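Local coordinates for protein transcriptional regulator (Bacillus halodurans, PDB 1Z4E) that has a GNAT fold and may act as an acyltransferase, with a possible role in transcriptional regulation, at residues G13-E16 / Q17-M21; E32-E35 / K36-V40. All blocks are in the same frame, centred on the assembly; numbering follows the deposited sequence.

Interaction 1: residues G13-E16 / Q17-M21; sequences GDLE and QMVHM
Gln17 shares one water with Gly13, and three groups grip that water. It donates to Gly13 O at 2.8 Å and accepts from Gln17 N at 3.0 Å. Gln17 NE2 adds a weak third bond. The water thus stands between a carbonyl and the amide four residues on, where a helix would usually bond directly. Direct bonds follow. Met18 N reaches Asp14 O at 2.9 Å. Val19 N bonds to Leu15 O, and His20 N to Glu16 O.

The apolar side chains lie alongside this ladder. Leu15 sends CD1 to Met18 CE and, on another side, to Val19 CG2, each 4.1 Å away. Leu15 and Met18 cross at about a right angle. Met18 CE can fold back over Leu15 because its chain bends at chi3 (-68°). Phe46 of helix 40-51 and Leu78 of the second subunit also pack on Leu15 and Met18.

The Glu16 chain bends at chi2 (-86°), which brings OE1 within 3.7 Å of Gln17 CG. OE2 has its partner in Tyr34. The Gln17 amide runs to the hairpin between two strands, with OE1 on Ile66 N and NE2 on Glu64 O. Asp14 turns to Arg8 and Thr11 N.

The contact lies near the start of helix 15-24. There the water takes the place of a direct bond between Gly13 O and Gln17 N. Asp14, salt-bridged to Arg8, is probably kept ionised. Buried Leu15, Met18 and Val19 give the helix an apolar side, while Glu16 and Gln17 carry polar ends.

Interaction 2: residues E32-E35 / K36-V40; sequences ERYE and KPLPV
Arg33 and Pro39 meet through carbon atoms. Pro39 CG sits 3.8 Å from Arg33 CD, and the two side chains pass at a slant. Were Pro39 an alanine, the Arg33 chain would probably lose this packing partner, and the backbone before helix 40-51 would be likely to turn more freely. Tyr34 and Leu38 form an apolar pair. Tyr34 CG is anti to the backbone N (chi1 174°), and CE1 comes within 4.2 Å of Leu38 CD2.

The other contacts are between carbon and oxygen. Pro39 CG lies 3.3 Å from Arg33 O, a buried carbonyl with no polar partner. Glu35 stands beside the same ring, its OE1 3.9 Å from Pro39 CG. Leu38 CA gives Glu35 O a CA-H...O contact at 3.3 Å, and Leu38 CD2 lies close by. The extended chain of Lys36 places CE beside Tyr34 OH, at a short 3.0 Å. The hydroxyl has its polar partner in Glu16.

Pro37 follows a cis peptide bond. With the backbone angles of Lys36 and Pro37, this makes residues 35-38 a type VIb turn, the cis-proline reversal that here doubles the loop back toward helix 40-51.

In the fold
The two contacts lie in series along the chain, their centres about 10 Å apart, and they touch. Interaction 2 folds the loop onto the helix of interaction 1. Glu16 OE2 and Tyr34 OH are 2.6 Å apart, a probable hydrogen bond. The His20 and Tyr34 rings meet edge-to-face. Val19 CG1 packs 3.8 Å from Tyr34 CD1, and Leu38 CD1 comes equally near Glu16 CA. Glu16, Val19 and His20 of helix 15-24 thus all meet Tyr34. Both regions also face the second subunit. Interaction 1 meets it by apolar packing, while its Tyr80 and Gln81 give backbone amides to Glu32 in interaction 2. Together they join helix 15-24, the following loop and the dimer partner.

Interaction 1: residues G13-E16 / Q17-M21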
ATOM      1  N   GLY A  13      20.587   3.748  14.783  1.00 15.20           N
ATOM      2  CA  GLY A  13      21.331   2.706  15.461  1.00 14.82           C
ATOM      3  C   GLY A  13      20.840   1.289  15.194  1.00 16.93           C
ATOM      4  O   GLY A  13      21.566   0.326  15.451  1.00 13.06           O
ATOM      5  N   ASP A  14      19.620   1.154  14.678  1.00 16.31           N
ATOM      6  CA  ASP A  14      19.046  -0.163  14.393  1.00 17.53           C
ATOM      7  C   ASP A  14      19.225  -0.568  12.935  1.00 16.91           C
ATOM      8  O   ASP A  14      19.017  -1.734  12.577  1.00 15.43           O
ATOM      9  CB  ASP A  14      17.538  -0.169  14.678  1.00 12.04           C
ATOM     10  CG  ASP A  14      17.196   0.335  16.058  1.00 13.93           C
ATOM     11  OD1 ASP A  14      17.854  -0.094  17.027  1.00 13.66           O
ATOM     12  OD2 ASP A  14      16.256   1.150  16.177  1.00 12.74           O
ATOM     13  N   LEU A  15      19.600   0.394  12.100  1.00 18.22           N
ATOM     14  CA  LEU A  15      19.719   0.147  10.666  1.00 18.74           C
ATOM     15  C   LEU A  15      20.561  -1.050  10.270  1.00 19.54           C
ATOM     16  O   LEU A  15      20.152  -1.834   9.418  1.00 19.55           O
ATOM     17  CB  LEU A  15      20.240   1.395   9.948  1.00 18.65           C
ATOM     18  CG  LEU A  15      20.117   1.345   8.419  1.00 17.34           C
ATOM     19  CD1 LEU A  15      18.667   1.076   8.012  1.00 15.03           C
ATOM     20  CD2 LEU A  15      20.590   2.669   7.829  1.00 15.61           C
ATOM     21  N   GLU A  16      21.733  -1.195  10.879  1.00 13.80           N
ATOM     22  CA  GLU A  16      22.611  -2.315  10.549  1.00 14.88           C
ATOM     23  C   GLU A  16      21.912  -3.653  10.798  1.00 15.19           C
ATOM     24  O   GLU A  16      21.950  -4.558   9.947  1.00 15.40           O
ATOM     25  CB  GLU A  16      23.911  -2.215  11.363  1.00 19.45           C
ATOM     26  CG  GLU A  16      24.977  -3.252  11.018  1.00 24.25           C
ATOM     27  CD  GLU A  16      24.805  -4.551  11.781  1.00 24.79           C
ATOM     28  OE1 GLU A  16      24.478  -4.488  12.982  1.00 25.49           O
ATOM     29  OE2 GLU A  16      25.015  -5.632  11.191  1.00 27.65           O
ATOM     30  N   GLN A  17      21.263  -3.785  11.952  1.00 18.67           N
ATOM     31  CA  GLN A  17      20.567  -5.026  12.262  1.00 19.67           C
ATOM     32  C   GLN A  17      19.343  -5.233  11.378  1.00 15.92           C
ATOM     33  O   GLN A  17      19.051  -6.360  10.991  1.00 13.49           O
ATOM     34  CB  GLN A  17      20.149  -5.071  13.737  1.00 18.27           C
ATOM     35  CG  GLN A  17      21.314  -5.198  14.700  1.00 21.55           C
ATOM     36  CD  GLN A  17      20.858  -5.280  16.141  1.00 21.03           C
ATOM     37  OE1 GLN A  17      20.220  -6.254  16.551  1.00 23.39           O
ATOM     38  NE2 GLN A  17      21.178  -4.253  16.921  1.00 21.32           N
ATOM     39  N   MET A  18      18.624  -4.161  11.054  1.00 12.84           N
ATOM     40  CA  MET A  18      17.442  -4.306  10.200  1.00 14.12           C
ATOM     41  C   MET A  18      17.831  -4.809   8.805  1.00 14.64           C
ATOM     42  O   MET A  18      17.195  -5.721   8.272  1.00 13.73           O
ATOM     43  CB  MET A  18      16.675  -2.976  10.084  1.00  1.94           C
ATOM     44  CG  MET A  18      15.918  -2.559  11.363  1.00  2.30           C
ATOM     45  SD  MET A  18      14.718  -1.184  11.107  1.00 10.58           S
ATOM     46  CE  MET A  18      15.816   0.151  10.762  1.00 18.80           C
ATOM     47  N   VAL A  19      18.875  -4.219   8.218  1.00 13.24           N
ATOM     48  CA  VAL A  19      19.330  -4.634   6.888  1.00 13.49           C
ATOM     49  C   VAL A  19      19.767  -6.099   6.924  1.00 15.22           C
ATOM     50  O   VAL A  19      19.465  -6.863   6.009  1.00 13.80           O
ATOM     51  CB  VAL A  19      20.514  -3.768   6.384  1.00 17.92           C
ATOM     52  CG1 VAL A  19      21.007  -4.284   5.025  1.00 17.09           C
ATOM     53  CG2 VAL A  19      20.076  -2.318   6.261  1.00 18.24           C
ATOM     54  N   HIS A  20      20.466  -6.489   7.985  1.00 17.33           N
ATOM     55  CA  HIS A  20      20.909  -7.875   8.112  1.00 17.22           C
ATOM     56  C   HIS A  20      19.690  -8.819   8.129  1.00 16.52           C
ATOM     57  O   HIS A  20      19.696  -9.861   7.467  1.00 15.15           O
ATOM     58  CB  HIS A  20      21.734  -8.058   9.389  1.00 26.65           C
ATOM     59  CG  HIS A  20      22.407  -9.393   9.482  1.00 31.78           C
ATOM     60  ND1 HIS A  20      23.383  -9.796   8.596  1.00 43.32           N
ATOM     61  CD2 HIS A  20      22.227 -10.426  10.338  1.00 44.10           C
ATOM     62  CE1 HIS A  20      23.776 -11.021   8.902  1.00 44.81           C
ATOM     63  NE2 HIS A  20      23.090 -11.427   9.956  1.00 44.84           N
ATOM     64  N   MET A  21      18.647  -8.444   8.870  1.00 16.52           N
ATOM     65  CA  MET A  21      17.431  -9.257   8.964  1.00 15.86           C
ATOM     66  C   MET A  21      16.784  -9.371   7.582  1.00 16.48           C
ATOM     67  O   MET A  21      16.346 -10.451   7.175  1.00 15.82           O
ATOM     68  CB  MET A  21      16.449  -8.637   9.976  1.00  8.04           C
ATOM     69  CG  MET A  21      15.279  -9.557  10.401  1.00 14.52           C
ATOM     70  SD  MET A  21      14.288  -8.939  11.816  1.00 11.16           S
ATOM     71  CE  MET A  21      15.490  -8.964  13.116  1.00 10.61           C
TER
HETATM   72  O   HOH W   1      21.972  -2.179  14.329  1.00 16.75           O

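Interaction 2: residues E32-E35 / K36-V40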
ATOM      1  N   GLU A  32      18.022  -8.275  -1.364  1.00 22.43           N
ATOM      2  CA  GLU A  32      18.761  -7.330  -0.539  1.00 23.21           C
ATOM      3  C   GLU A  32      20.274  -7.404  -0.715  1.00 25.00           C
ATOM      4  O   GLU A  32      20.799  -8.296  -1.381  1.00 23.63           O
ATOM      5  CB  GLU A  32      18.408  -7.547   0.935  1.00 21.32           C
ATOM      6  CG  GLU A  32      16.916  -7.523   1.232  1.00 22.10           C
ATOM      7  CD  GLU A  32      16.249  -6.211   0.836  1.00 18.54           C
ATOM      8  OE1 GLU A  32      16.945  -5.182   0.702  1.00 19.61           O
ATOM      9  OE2 GLU A  32      15.017  -6.206   0.670  1.00 20.36           O
ATOM     10  N   ARG A  33      20.973  -6.449  -0.113  1.00 24.18           N
ATOM     11  CA  ARG A  33      22.425  -6.412  -0.192  1.00 24.86           C
ATOM     12  C   ARG A  33      22.989  -6.006   1.160  1.00 23.48           C
ATOM     13  O   ARG A  33      23.133  -4.821   1.456  1.00 24.25           O
ATOM     14  CB  ARG A  33      22.878  -5.415  -1.259  1.00 37.48           C
ATOM     15  CG  ARG A  33      24.386  -5.387  -1.487  1.00 41.08           C
ATOM     16  CD  ARG A  33      24.788  -4.219  -2.381  1.00 44.31           C
ATOM     17  NE  ARG A  33      23.992  -4.170  -3.605  1.00 50.99           N
ATOM     18  CZ  ARG A  33      23.963  -5.133  -4.522  1.00 58.46           C
ATOM     19  NH1 ARG A  33      24.690  -6.231  -4.359  1.00 58.90           N
ATOM     20  NH2 ARG A  33      23.198  -5.003  -5.601  1.00 56.28           N
ATOM     21  N   TYR A  34      23.294  -6.993   1.990  1.00 20.52           N
ATOM     22  CA  TYR A  34      23.863  -6.703   3.292  1.00 21.37           C
ATOM     23  C   TYR A  34      25.381  -6.704   3.194  1.00 21.71           C
ATOM     24  O   TYR A  34      25.978  -7.645   2.670  1.00 22.19           O
ATOM     25  CB  TYR A  34      23.450  -7.745   4.327  1.00 21.77           C
ATOM     26  CG  TYR A  34      24.145  -7.544   5.659  1.00 22.12           C
ATOM     27  CD1 TYR A  34      23.782  -6.497   6.509  1.00 25.80           C
ATOM     28  CD2 TYR A  34      25.187  -8.384   6.057  1.00 30.67           C
ATOM     29  CE1 TYR A  34      24.439  -6.294   7.727  1.00 28.72           C
ATOM     30  CE2 TYR A  34      25.850  -8.189   7.269  1.00 31.18           C
ATOM     31  CZ  TYR A  34      25.469  -7.144   8.099  1.00 32.83           C
ATOM     32  OH  TYR A  34      26.114  -6.956   9.300  1.00 34.59           O
ATOM     33  N   GLU A  35      25.995  -5.638   3.689  1.00 18.92           N
ATOM     34  CA  GLU A  35      27.443  -5.536   3.710  1.00 18.92           C
ATOM     35  C   GLU A  35      27.839  -4.377   4.621  1.00 18.92           C
ATOM     36  O   GLU A  35      26.990  -3.571   5.016  1.00 18.92           O
ATOM     37  CB  GLU A  35      27.996  -5.351   2.290  1.00 38.02           C
ATOM     38  CG  GLU A  35      27.600  -4.073   1.583  1.00 38.02           C
ATOM     39  CD  GLU A  35      27.859  -4.148   0.084  1.00 38.02           C
ATOM     40  OE1 GLU A  35      27.970  -3.084  -0.560  1.00 38.02           O
ATOM     41  OE2 GLU A  35      27.938  -5.275  -0.454  1.00 38.02           O
ATOM     42  N   LYS A  36      29.115  -4.332   4.986  1.00 22.36           N
ATOM     43  CA  LYS A  36      29.644  -3.279   5.839  1.00 22.36           C
ATOM     44  C   LYS A  36      30.790  -2.618   5.084  1.00 22.36           C
ATOM     45  O   LYS A  36      31.751  -3.286   4.701  1.00 22.36           O
ATOM     46  CB  LYS A  36      30.180  -3.860   7.148  1.00 36.37           C
ATOM     47  CG  LYS A  36      29.180  -4.661   7.953  1.00 36.37           C
ATOM     48  CD  LYS A  36      29.850  -5.250   9.183  1.00 36.37           C
ATOM     49  CE  LYS A  36      28.884  -6.069  10.004  1.00 36.37           C
ATOM     50  NZ  LYS A  36      29.499  -6.541  11.271  1.00 36.37           N
ATOM     51  N   PRO A  37      30.702  -1.301   4.850  1.00 16.95           N
ATOM     52  CA  PRO A  37      29.605  -0.412   5.250  1.00 16.95           C
ATOM     53  C   PRO A  37      28.289  -0.718   4.529  1.00 16.95           C
ATOM     54  O   PRO A  37      28.277  -1.339   3.470  1.00 16.95           O
ATOM     55  CB  PRO A  37      30.145   0.970   4.903  1.00 27.47           C
ATOM     56  CG  PRO A  37      30.973   0.686   3.678  1.00 27.47           C
ATOM     57  CD  PRO A  37      31.723  -0.558   4.091  1.00 27.47           C
ATOM     58  N   LEU A  38      27.185  -0.277   5.119  1.00 14.67           N
ATOM     59  CA  LEU A  38      25.861  -0.493   4.534  1.00 14.67           C
ATOM     60  C   LEU A  38      25.698   0.298   3.234  1.00 14.67           C
ATOM     61  O   LEU A  38      26.200   1.421   3.115  1.00 14.67           O
ATOM     62  CB  LEU A  38      24.776  -0.052   5.526  1.00 16.75           C
ATOM     63  CG  LEU A  38      24.713  -0.759   6.886  1.00 16.75           C
ATOM     64  CD1 LEU A  38      23.762  -0.006   7.813  1.00 16.75           C
ATOM     65  CD2 LEU A  38      24.249  -2.200   6.694  1.00 16.75           C
ATOM     66  N   PRO A  39      25.004  -0.281   2.237  1.00 18.12           N
ATOM     67  CA  PRO A  39      24.794   0.415   0.962  1.00 18.04           C
ATOM     68  C   PRO A  39      24.025   1.711   1.222  1.00 18.70           C
ATOM     69  O   PRO A  39      23.049   1.717   1.976  1.00 16.39           O
ATOM     70  CB  PRO A  39      23.978  -0.590   0.151  1.00 18.25           C
ATOM     71  CG  PRO A  39      24.467  -1.914   0.670  1.00 18.34           C
ATOM     72  CD  PRO A  39      24.518  -1.671   2.164  1.00 17.85           C
ATOM     73  N   VAL A  40      24.452   2.804   0.600  1.00 14.05           N
ATOM     74  CA  VAL A  40      23.799   4.088   0.826  1.00 16.58           C
ATOM     75  C   VAL A  40      22.322   4.103   0.454  1.00 15.99           C
ATOM     76  O   VAL A  40      21.556   4.910   0.981  1.00 17.15           O
ATOM     77  CB  VAL A  40      24.521   5.230   0.076  1.00 29.45           C
ATOM     78  CG1 VAL A  40      25.946   5.365   0.601  1.00 30.93           C
ATOM     79  CG2 VAL A  40      24.519   4.960  -1.421  1.00 35.19           C
TER